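Vitamin B12-binding protein (Vibrio cholerae O395, PDB 5YSC) binds vitamin B12 in the periplasm and probably delivers it to the membrane subunits of the BtuCDF ABC transporter for import. Local coordinates at residues 24-29 / 60-65; 28-33 / 80-85; 102-107 / 118-123; 112-117 / 252-257. All coordinates share one frame; numbering follows the deposited sequence.

How the contacts relate
From the N terminus, strand 23-25 and the start of helix 28-36 open two loops. Contact 1 closes the shorter on the coil 60-65, and contact 2 the longer on strand 80-83; they share Pro28 and His29. Contact 3 follows in series, closing the short strand-to-helix connection from 103-105 to helix 112-122. Contact 4 opens on that same helix, so its segments alternate with those of contact 3, and it spans 134 residues to reach helix 254-267. Contacts 1 to 3 build the N-terminal lobe around one parallel sheet, whereas contact 4 joins that lobe to the C-terminal one. Ser106 in contact 3 meets both His29 and Asn117.

Contact 1 (24-29 / 60-65). With SO4 (sulfate ion), chain C.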
# COMPACT_ATOMS: atom_id res chain seq x y z
N ILE A 24 0.15 -16.88 -9.91
CA ILE A 24 1.13 -16.58 -8.88
C ILE A 24 1.09 -15.09 -8.61
O ILE A 24 1.05 -14.29 -9.54
CB ILE A 24 2.54 -17.02 -9.30
CG1 ILE A 24 2.60 -18.55 -9.30
CG2 ILE A 24 3.63 -16.43 -8.39
CD1 ILE A 24 3.97 -19.10 -9.71
N SER A 25 1.09 -14.72 -7.32
CA SER A 25 1.14 -13.32 -6.88
C SER A 25 2.50 -13.05 -6.26
O SER A 25 2.96 -13.80 -5.39
CB SER A 25 0.06 -13.02 -5.85
OG SER A 25 0.34 -11.80 -5.22
N LEU A 26 3.10 -11.94 -6.66
CA LEU A 26 4.42 -11.56 -6.16
C LEU A 26 4.37 -10.44 -5.12
O LEU A 26 5.42 -9.85 -4.84
CB LEU A 26 5.32 -11.17 -7.33
CG LEU A 26 5.51 -12.24 -8.42
CD1 LEU A 26 6.43 -11.69 -9.50
CD2 LEU A 26 6.08 -13.54 -7.87
N ALA A 27 3.20 -10.12 -4.56
CA ALA A 27 3.13 -9.06 -3.55
C ALA A 27 1.92 -9.24 -2.64
O ALA A 27 0.90 -9.78 -3.07
CB ALA A 27 3.07 -7.66 -4.19
N PRO A 28 2.01 -8.79 -1.38
CA PRO A 28 0.82 -8.85 -0.50
C PRO A 28 -0.37 -8.14 -1.09
O PRO A 28 -1.49 -8.68 -1.03
CB PRO A 28 1.31 -8.16 0.77
CG PRO A 28 2.78 -8.41 0.81
CD PRO A 28 3.21 -8.29 -0.68
N HIS A 29 -0.19 -6.94 -1.64
CA HIS A 29 -1.34 -6.25 -2.21
C HIS A 29 -1.88 -7.01 -3.40
O HIS A 29 -3.10 -7.07 -3.61
CB HIS A 29 -0.99 -4.82 -2.63
CG HIS A 29 -0.50 -4.72 -4.05
ND1 HIS A 29 0.80 -5.02 -4.42
CD2 HIS A 29 -1.16 -4.45 -5.20
CE1 HIS A 29 0.91 -4.91 -5.73
NE2 HIS A 29 -0.26 -4.55 -6.22
N GLU A 60 1.94 -21.65 -0.96
CA GLU A 60 3.38 -21.55 -0.84
C GLU A 60 3.87 -20.17 -1.28
O GLU A 60 3.20 -19.44 -2.03
CB GLU A 60 4.11 -22.68 -1.58
CG GLU A 60 3.88 -22.83 -3.03
CD GLU A 60 4.69 -24.00 -3.58
OE1 GLU A 60 5.68 -24.44 -2.94
OE2 GLU A 60 4.34 -24.51 -4.66
N ARG A 61 5.03 -19.79 -0.75
CA ARG A 61 5.64 -18.48 -0.97
C ARG A 61 6.74 -18.58 -2.02
O ARG A 61 7.54 -19.52 -2.01
CB ARG A 61 6.22 -17.96 0.33
CG ARG A 61 5.21 -17.25 1.18
CD ARG A 61 4.39 -18.12 2.10
NE ARG A 61 3.57 -17.19 2.89
CZ ARG A 61 2.26 -16.99 2.75
NH1 ARG A 61 1.52 -17.73 1.94
NH2 ARG A 61 1.69 -16.06 3.49
N VAL A 62 6.78 -17.61 -2.94
CA VAL A 62 7.83 -17.60 -3.95
C VAL A 62 8.48 -16.23 -4.05
O VAL A 62 9.20 -15.96 -5.02
CB VAL A 62 7.30 -18.04 -5.32
CG1 VAL A 62 6.95 -19.55 -5.29
CG2 VAL A 62 6.11 -17.21 -5.76
N ALA A 63 8.25 -15.35 -3.09
CA ALA A 63 8.82 -14.02 -3.22
C ALA A 63 8.87 -13.33 -1.87
O ALA A 63 8.01 -13.54 -1.01
CB ALA A 63 8.05 -13.15 -4.21
N ASN A 64 9.88 -12.49 -1.70
CA ASN A 64 10.01 -11.62 -0.54
C ASN A 64 10.69 -10.35 -1.00
O ASN A 64 10.85 -10.12 -2.20
CB ASN A 64 10.77 -12.30 0.60
CG ASN A 64 12.15 -12.72 0.20
OD1 ASN A 64 12.89 -11.99 -0.46
ND2 ASN A 64 12.52 -13.93 0.60
N HIS A 65 11.05 -9.49 -0.05
CA HIS A 65 11.43 -8.14 -0.43
C HIS A 65 12.75 -8.08 -1.17
O HIS A 65 13.04 -7.06 -1.80
CB HIS A 65 11.53 -7.24 0.81
CG HIS A 65 12.59 -7.67 1.78
ND1 HIS A 65 13.68 -6.89 2.10
CD2 HIS A 65 12.70 -8.81 2.51
CE1 HIS A 65 14.42 -7.53 3.00
NE2 HIS A 65 13.84 -8.68 3.27
S SO4 C . 4.97 -15.38 5.40
O1 SO4 C . 3.63 -14.87 5.07
O2 SO4 C . 4.92 -16.18 6.62
O3 SO4 C . 5.85 -14.23 5.63
O4 SO4 C . 5.50 -16.24 4.34
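Ile24 lays its CG2 methyl against CG2 of Val62, 3.7 Å away, the two side chains crossing at about a right angle. Its CG1 branch lies beside the backbone N (chi1 -71°), leaving CG2 anti to that nitrogen and aimed at the coil 60-65. Leu26 extends the apolar patch: its CD2 rests 4.2 Å from CB of Ala63 and also touches Val62 CG2. Four buried side chains thus interlock without a hydrogen bond between the two segments. At the turn from strand to helix, Ser25 OG receives a weak, nearly straight bond from Ala27 N (3.4 Å), where Ala27 is the N-cap residue of the helix that follows. Arg61 faces the other way and holds a sulfate, probably from the crystallisation liquor. The anion sits at the guanidinium edge, its sulfur in the plane: NE reaches O4 at 2.6 Å, while NH2 reaches O1 at 2.8 Å in a straighter bond. A bend at chi2 (86°) turns the chain toward the anion, and NH1 is fixed by the carbonyls of Ala56 and Leu59. Tyr49 N binds the same sulfate. The cyanocobalamin pocket lies at one end of the contact, where the backbone N of His29 hydrogen-bonds the ligand and that of His65 does so weakly. In the Rossmann-like N-terminal lobe, strand 23-25 runs between strands 43-45 and 80-83; Ile24 and Val62 both reach helix 70-76 and Ala45 of the edge strand, so the coil 60-65 is packed against that side of the parallel sheet.

Contact 2 (28-33 / 80-85)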
# COMPACT_ATOMS: atom_id res chain seq x y z
N PRO A 28 2.01 -8.79 -1.38
CA PRO A 28 0.82 -8.85 -0.50
C PRO A 28 -0.37 -8.14 -1.09
O PRO A 28 -1.49 -8.68 -1.03
CB PRO A 28 1.31 -8.16 0.77
CG PRO A 28 2.78 -8.41 0.81
CD PRO A 28 3.21 -8.29 -0.68
N HIS A 29 -0.19 -6.94 -1.64
CA HIS A 29 -1.34 -6.25 -2.21
C HIS A 29 -1.88 -7.01 -3.40
O HIS A 29 -3.10 -7.07 -3.61
CB HIS A 29 -0.99 -4.82 -2.63
CG HIS A 29 -0.50 -4.72 -4.05
ND1 HIS A 29 0.80 -5.02 -4.42
CD2 HIS A 29 -1.16 -4.45 -5.20
CE1 HIS A 29 0.91 -4.91 -5.73
NE2 HIS A 29 -0.26 -4.55 -6.22
N ALA A 30 -0.98 -7.62 -4.18
CA ALA A 30 -1.42 -8.34 -5.37
C ALA A 30 -2.27 -9.55 -5.01
O ALA A 30 -3.18 -9.93 -5.77
CB ALA A 30 -0.21 -8.73 -6.19
N THR A 31 -2.01 -10.16 -3.86
CA THR A 31 -2.81 -11.25 -3.38
C THR A 31 -4.19 -10.76 -2.97
O THR A 31 -5.20 -11.39 -3.31
CB THR A 31 -2.08 -11.93 -2.23
OG1 THR A 31 -0.85 -12.46 -2.73
CG2 THR A 31 -2.91 -13.03 -1.60
N GLU A 32 -4.25 -9.62 -2.30
CA GLU A 32 -5.57 -9.09 -1.96
C GLU A 32 -6.39 -8.80 -3.22
O GLU A 32 -7.57 -9.15 -3.30
CB GLU A 32 -5.45 -7.83 -1.07
CG GLU A 32 -4.78 -8.12 0.31
CD GLU A 32 -5.05 -7.09 1.38
OE1 GLU A 32 -6.19 -6.60 1.49
OE2 GLU A 32 -4.10 -6.80 2.16
N ILE A 33 -5.79 -8.13 -4.20
CA ILE A 33 -6.53 -7.76 -5.41
C ILE A 33 -6.93 -8.98 -6.19
O ILE A 33 -8.00 -9.01 -6.81
CB ILE A 33 -5.69 -6.78 -6.25
CG1 ILE A 33 -5.59 -5.42 -5.55
CG2 ILE A 33 -6.27 -6.66 -7.62
CD1 ILE A 33 -6.82 -4.80 -5.28
N LEU A 80 -0.44 -17.28 -15.33
CA LEU A 80 -0.53 -15.85 -15.06
C LEU A 80 0.29 -15.52 -13.82
O LEU A 80 0.11 -16.16 -12.79
CB LEU A 80 -1.98 -15.41 -14.85
CG LEU A 80 -2.15 -13.96 -14.41
CD1 LEU A 80 -1.69 -13.04 -15.54
CD2 LEU A 80 -3.60 -13.66 -14.02
N ILE A 81 1.15 -14.49 -13.90
CA ILE A 81 1.92 -13.98 -12.78
C ILE A 81 1.47 -12.53 -12.57
O ILE A 81 1.41 -11.75 -13.51
CB ILE A 81 3.44 -14.07 -13.02
CG1 ILE A 81 3.88 -15.51 -13.24
CG2 ILE A 81 4.20 -13.40 -11.88
CD1 ILE A 81 5.37 -15.69 -13.48
N ILE A 82 1.12 -12.20 -11.33
CA ILE A 82 0.72 -10.85 -10.97
C ILE A 82 1.90 -10.17 -10.31
O ILE A 82 2.26 -10.48 -9.18
CB ILE A 82 -0.49 -10.83 -10.02
CG1 ILE A 82 -1.62 -11.68 -10.58
CG2 ILE A 82 -0.93 -9.40 -9.83
CD1 ILE A 82 -2.74 -11.85 -9.57
N ALA A 83 2.54 -9.26 -11.05
CA ALA A 83 3.78 -8.65 -10.59
C ALA A 83 3.55 -7.28 -9.97
O ALA A 83 2.57 -6.60 -10.24
CB ALA A 83 4.77 -8.50 -11.73
N TRP A 84 4.50 -6.88 -9.16
CA TRP A 84 4.54 -5.58 -8.51
C TRP A 84 5.82 -4.87 -8.93
O TRP A 84 6.83 -4.90 -8.21
CB TRP A 84 4.48 -5.75 -7.01
CG TRP A 84 4.52 -4.51 -6.22
CD1 TRP A 84 4.05 -3.26 -6.57
CD2 TRP A 84 5.07 -4.38 -4.90
NE1 TRP A 84 4.28 -2.38 -5.55
CE2 TRP A 84 4.91 -3.04 -4.52
CE3 TRP A 84 5.67 -5.28 -4.01
CZ2 TRP A 84 5.34 -2.55 -3.26
CZ3 TRP A 84 6.11 -4.80 -2.76
CH2 TRP A 84 5.94 -3.45 -2.40
N PRO A 85 5.82 -4.25 -10.10
CA PRO A 85 7.06 -3.58 -10.56
C PRO A 85 7.68 -2.66 -9.53
O PRO A 85 8.91 -2.61 -9.40
CB PRO A 85 6.57 -2.82 -11.79
CG PRO A 85 5.43 -3.55 -12.30
CD PRO A 85 4.72 -4.12 -11.08
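NE2 of His29 hydrogen-bonds OG of Ser106, a hold that helps set the rotation of the imidazole as it meets Trp84. The adjacent ring atom, CE1, comes over one face of the indole, 3.6 Å from Trp84 CD1. The pair is an edge-to-face stack: the His29 ring and the five-membered ring of Trp84 have centroids 4.8 Å apart and planes inclined at 67°. Placing CG of His29 between the backbone N and the carbonyl carbon (chi1 90°) swings the imidazole toward the tryptophan, whose own CG is anti to its N. The segments form part of a beta-alpha unit of the Rossmann-like N-terminal lobe, with helix 28-36 following strand 23-25 and leaning across the neighbouring parallel strand 80-83. There, Ala30 CB touches Ile82 CG2 at 3.8 Å, its small methyl allowing the backbones within 6.5 Å between the CA atoms of these residues. Pro28, His29 and Trp84 belong to the cyanocobalamin pocket, and His29 uses its backbone N to hydrogen-bond the ligand. Within the helix, Ile33 N bonds to His29 O at 3.0 Å, while the Ile82 side chain also reaches Leu121 of helix 112-122.

Contact 3 (102-107 / 118-123); sequences TIYDSQ and IEALSH
Tyr104 stretches from its strand across to helix 112-122 and meets Leu121 and Ala120 with different parts of its ring. With CG anti to the backbone N (chi1 178°) and the ring plane nearly perpendicular to the plane of CA, CB and CG (chi2 80°), the phenol projects far enough for its oxygen to reach the helix. Leu121 lies over one ring face: its CG sits above the ring and its CD2 is 3.9 Å from Tyr104 CD2. The first side-chain bond of the leucine leaves at an angle to the strand; CG lies beside the backbone N (chi1 -77°), and of its two methyls CD2 is the one that meets the ring. Ala120 meets the hydroxyl end of the ring; its CB is 3.4 Å from Tyr104 OH and 3.6 Å from CE1. Nothing polar bridges the segments. Near the last turn of the helix, Glu119 O accepts two side-chain bonds, from Ser122 OG at 2.7 Å and from His123 ND1 at 2.9 Å. The carbonyl oxygen lies almost in the imidazole plane, while both donors are tilted out of the carbonyl plane. Tyr104 belongs to the edge strand 103-105, which pairs with 80-83 in the parallel sheet; helix 112-122 covers this margin, where Leu121 also touches Ile33 of helix 28-36.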
# COMPACT_ATOMS: atom_id res chain seq x y z
N THR A 102 3.09 -15.08 -18.94
CA THR A 102 2.09 -14.04 -19.04
C THR A 102 2.08 -13.30 -17.71
O THR A 102 1.86 -13.92 -16.66
CB THR A 102 0.72 -14.62 -19.37
OG1 THR A 102 0.79 -15.28 -20.64
CG2 THR A 102 -0.30 -13.51 -19.47
N ILE A 103 2.36 -12.01 -17.75
CA ILE A 103 2.53 -11.21 -16.55
C ILE A 103 1.63 -9.99 -16.61
O ILE A 103 1.67 -9.21 -17.57
CB ILE A 103 3.98 -10.76 -16.36
CG1 ILE A 103 4.90 -11.96 -16.25
CG2 ILE A 103 4.10 -9.89 -15.09
CD1 ILE A 103 6.33 -11.67 -16.57
N TYR A 104 0.86 -9.79 -15.55
CA TYR A 104 0.14 -8.57 -15.34
C TYR A 104 0.97 -7.68 -14.42
O TYR A 104 1.32 -8.08 -13.31
CB TYR A 104 -1.25 -8.87 -14.75
CG TYR A 104 -1.99 -7.59 -14.49
CD1 TYR A 104 -2.63 -6.91 -15.52
CD2 TYR A 104 -2.03 -7.04 -13.21
CE1 TYR A 104 -3.28 -5.74 -15.30
CE2 TYR A 104 -2.69 -5.86 -12.98
CZ TYR A 104 -3.32 -5.21 -14.03
OH TYR A 104 -3.94 -4.01 -13.84
N ASP A 105 1.30 -6.48 -14.89
CA ASP A 105 2.03 -5.52 -14.06
C ASP A 105 1.05 -4.69 -13.24
O ASP A 105 0.30 -3.88 -13.81
CB ASP A 105 2.87 -4.60 -14.93
CG ASP A 105 4.04 -5.28 -15.54
OD1 ASP A 105 4.82 -5.91 -14.79
OD2 ASP A 105 4.14 -5.16 -16.79
N SER A 106 1.08 -4.84 -11.92
CA SER A 106 0.23 -4.03 -11.05
C SER A 106 0.85 -2.67 -10.80
O SER A 106 1.89 -2.57 -10.12
CB SER A 106 0.01 -4.77 -9.73
OG SER A 106 -0.82 -4.02 -8.85
N GLN A 107 0.14 -1.61 -11.20
CA GLN A 107 0.59 -0.25 -10.97
C GLN A 107 -0.00 0.26 -9.66
O GLN A 107 -1.19 0.04 -9.39
CB GLN A 107 0.19 0.67 -12.12
CG GLN A 107 0.71 0.20 -13.46
CD GLN A 107 2.18 0.56 -13.63
OE1 GLN A 107 3.05 0.12 -12.84
NE2 GLN A 107 2.47 1.38 -14.65
N ILE A 118 -8.26 -4.33 -10.16
CA ILE A 118 -9.26 -5.35 -9.94
C ILE A 118 -10.02 -5.63 -11.23
O ILE A 118 -10.25 -6.80 -11.57
CB ILE A 118 -10.22 -4.95 -8.80
CG1 ILE A 118 -9.43 -4.76 -7.50
CG2 ILE A 118 -11.32 -6.01 -8.63
CD1 ILE A 118 -10.24 -4.15 -6.32
N GLU A 119 -10.38 -4.57 -11.97
CA GLU A 119 -11.16 -4.74 -13.19
C GLU A 119 -10.33 -5.44 -14.25
O GLU A 119 -10.80 -6.39 -14.89
CB GLU A 119 -11.67 -3.39 -13.67
CG GLU A 119 -12.48 -3.46 -14.96
CD GLU A 119 -13.05 -2.11 -15.32
OE1 GLU A 119 -12.43 -1.08 -14.95
OE2 GLU A 119 -14.12 -2.06 -15.96
N ALA A 120 -9.07 -5.06 -14.40
CA ALA A 120 -8.17 -5.79 -15.29
C ALA A 120 -8.04 -7.25 -14.89
O ALA A 120 -8.11 -8.15 -15.74
CB ALA A 120 -6.79 -5.13 -15.29
N LEU A 121 -7.81 -7.53 -13.61
CA LEU A 121 -7.58 -8.90 -13.24
C LEU A 121 -8.83 -9.75 -13.42
O LEU A 121 -8.73 -10.96 -13.61
CB LEU A 121 -7.07 -8.98 -11.80
CG LEU A 121 -5.60 -8.62 -11.62
CD1 LEU A 121 -5.25 -8.53 -10.14
CD2 LEU A 121 -4.70 -9.66 -12.29
N SER A 122 -10.00 -9.14 -13.33
CA SER A 122 -11.23 -9.89 -13.54
C SER A 122 -11.33 -10.49 -14.94
O SER A 122 -12.07 -11.46 -15.14
CB SER A 122 -12.43 -8.98 -13.25
OG SER A 122 -12.79 -8.19 -14.36
N HIS A 123 -10.58 -9.94 -15.90
CA HIS A 123 -10.58 -10.52 -17.24
C HIS A 123 -10.02 -11.94 -17.26
O HIS A 123 -10.21 -12.67 -18.24
CB HIS A 123 -9.76 -9.66 -18.20
CG HIS A 123 -10.41 -8.37 -18.57
ND1 HIS A 123 -10.75 -7.43 -17.63
CD2 HIS A 123 -10.79 -7.87 -19.76
CE1 HIS A 123 -11.31 -6.40 -18.24
NE2 HIS A 123 -11.35 -6.65 -19.53

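Contact 4 (112-117 / 252-257)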
# COMPACT_ATOMS: atom_id res chain seq x y z
N ASP A 112 -7.39 5.39 -7.77
CA ASP A 112 -8.21 4.83 -8.83
C ASP A 112 -7.54 3.61 -9.46
O ASP A 112 -8.24 2.73 -9.95
CB ASP A 112 -8.50 5.92 -9.88
CG ASP A 112 -9.38 7.06 -9.32
OD1 ASP A 112 -10.60 6.93 -9.26
OD2 ASP A 112 -8.83 8.07 -8.91
N GLU A 113 -6.20 3.53 -9.42
CA GLU A 113 -5.51 2.37 -9.97
C GLU A 113 -5.88 1.06 -9.25
O GLU A 113 -5.72 -0.03 -9.82
CB GLU A 113 -3.99 2.60 -9.91
CG GLU A 113 -3.49 3.44 -11.10
CD GLU A 113 -2.02 3.83 -11.06
OE1 GLU A 113 -1.31 3.75 -10.03
OE2 GLU A 113 -1.58 4.31 -12.13
N ILE A 114 -6.32 1.14 -7.99
CA ILE A 114 -6.71 -0.09 -7.30
C ILE A 114 -7.91 -0.69 -8.00
O ILE A 114 -7.96 -1.89 -8.27
CB ILE A 114 -7.00 0.18 -5.81
CG1 ILE A 114 -5.72 0.69 -5.12
CG2 ILE A 114 -7.50 -1.08 -5.13
CD1 ILE A 114 -5.91 1.20 -3.72
N ALA A 115 -8.92 0.11 -8.25
CA ALA A 115 -10.07 -0.40 -8.97
C ALA A 115 -9.68 -0.85 -10.38
O ALA A 115 -10.13 -1.90 -10.84
CB ALA A 115 -11.16 0.67 -9.03
N ASP A 116 -8.80 -0.09 -11.04
CA ASP A 116 -8.33 -0.48 -12.37
C ASP A 116 -7.68 -1.86 -12.32
O ASP A 116 -7.90 -2.70 -13.21
CB ASP A 116 -7.31 0.53 -12.92
CG ASP A 116 -7.86 1.93 -13.13
OD1 ASP A 116 -9.09 2.15 -13.24
OD2 ASP A 116 -7.00 2.83 -13.20
N ASN A 117 -6.81 -2.09 -11.33
CA ASN A 117 -6.20 -3.40 -11.13
C ASN A 117 -7.25 -4.52 -11.01
O ASN A 117 -7.11 -5.58 -11.63
CB ASN A 117 -5.34 -3.40 -9.86
CG ASN A 117 -3.90 -3.04 -10.11
OD1 ASN A 117 -3.07 -3.92 -10.42
ND2 ASN A 117 -3.55 -1.81 -9.82
N PRO A 252 -8.60 -3.16 -1.71
CA PRO A 252 -9.87 -2.64 -1.18
C PRO A 252 -9.79 -2.11 0.23
O PRO A 252 -10.51 -1.14 0.55
CB PRO A 252 -10.79 -3.86 -1.27
CG PRO A 252 -10.19 -4.63 -2.48
CD PRO A 252 -8.74 -4.51 -2.25
N ARG A 253 -8.92 -2.69 1.08
CA ARG A 253 -8.81 -2.20 2.44
C ARG A 253 -8.15 -0.83 2.51
O ARG A 253 -8.22 -0.16 3.54
CB ARG A 253 -8.10 -3.24 3.31
CG ARG A 253 -8.79 -4.57 3.30
CD ARG A 253 -8.33 -5.45 4.43
NE ARG A 253 -6.96 -5.90 4.24
CZ ARG A 253 -6.14 -6.35 5.17
NH1 ARG A 253 -6.47 -6.35 6.46
NH2 ARG A 253 -4.90 -6.76 4.82
N THR A 254 -7.52 -0.36 1.43
CA THR A 254 -7.00 1.00 1.46
C THR A 254 -8.11 2.01 1.69
O THR A 254 -7.85 3.06 2.26
CB THR A 254 -6.24 1.29 0.16
OG1 THR A 254 -5.27 0.25 -0.06
CG2 THR A 254 -5.51 2.65 0.21
N LEU A 255 -9.36 1.70 1.35
CA LEU A 255 -10.39 2.66 1.67
C LEU A 255 -10.63 2.77 3.18
O LEU A 255 -11.03 3.84 3.65
CB LEU A 255 -11.67 2.33 0.92
CG LEU A 255 -11.44 2.39 -0.59
CD1 LEU A 255 -12.79 2.15 -1.30
CD2 LEU A 255 -10.78 3.66 -1.09
N ASP A 256 -10.32 1.73 3.98
CA ASP A 256 -10.27 1.93 5.43
C ASP A 256 -9.08 2.79 5.85
O ASP A 256 -9.17 3.58 6.78
CB ASP A 256 -10.22 0.59 6.18
CG ASP A 256 -11.59 -0.13 6.21
OD1 ASP A 256 -12.64 0.56 6.19
OD2 ASP A 256 -11.64 -1.35 6.22
N ALA A 257 -7.94 2.67 5.16
CA ALA A 257 -6.87 3.61 5.43
C ALA A 257 -7.27 5.04 5.08
O ALA A 257 -6.88 5.98 5.77
CB ALA A 257 -5.61 3.25 4.65
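Ile114 carries the apolar side of the contact, its CD1 methyl set against Thr254 and its CG2 against Pro252. CD1 is 3.8 Å from Thr254 OG1 and 3.9 Å from Thr254 CB, the two side chains meeting at a slant. CG1 lies beside the backbone N (chi1 -62°) and the chain is extended beyond it, which carries CD1 out to the threonine; CG2, anti to that N, faces Pro252 N more loosely at 4.2 Å. The proline directs its first side-chain bond away from the helix 112-122, so its backbone edge takes the contact.

Hydrogen bonds stay on each side. Thr254 OG1, although beside the isoleucine methyl, is bonded to Thr251 N and Trp246 O. Glu113 O accepts from Asn117 twice: its ND2 at 2.8 Å, from above the carbonyl plane, and its backbone N at 2.8 Å, from the opposite face.

Salt bridges tie both segments to a third helix. Asp112 and Asp116 form them with Arg146 and Arg139, and Asp256 with Arg141, all three arginines on helix 128-148, the long connecting helix of this two-lobed binding-protein fold.

Helix 112-122 of the N-terminal lobe and helix 254-267 of the C-terminal lobe therefore meet here by van der Waals packing, with no hydrogen bond between the two segments; a salt bridge from Arg253 to Glu32 of helix 28-36 lies nearby.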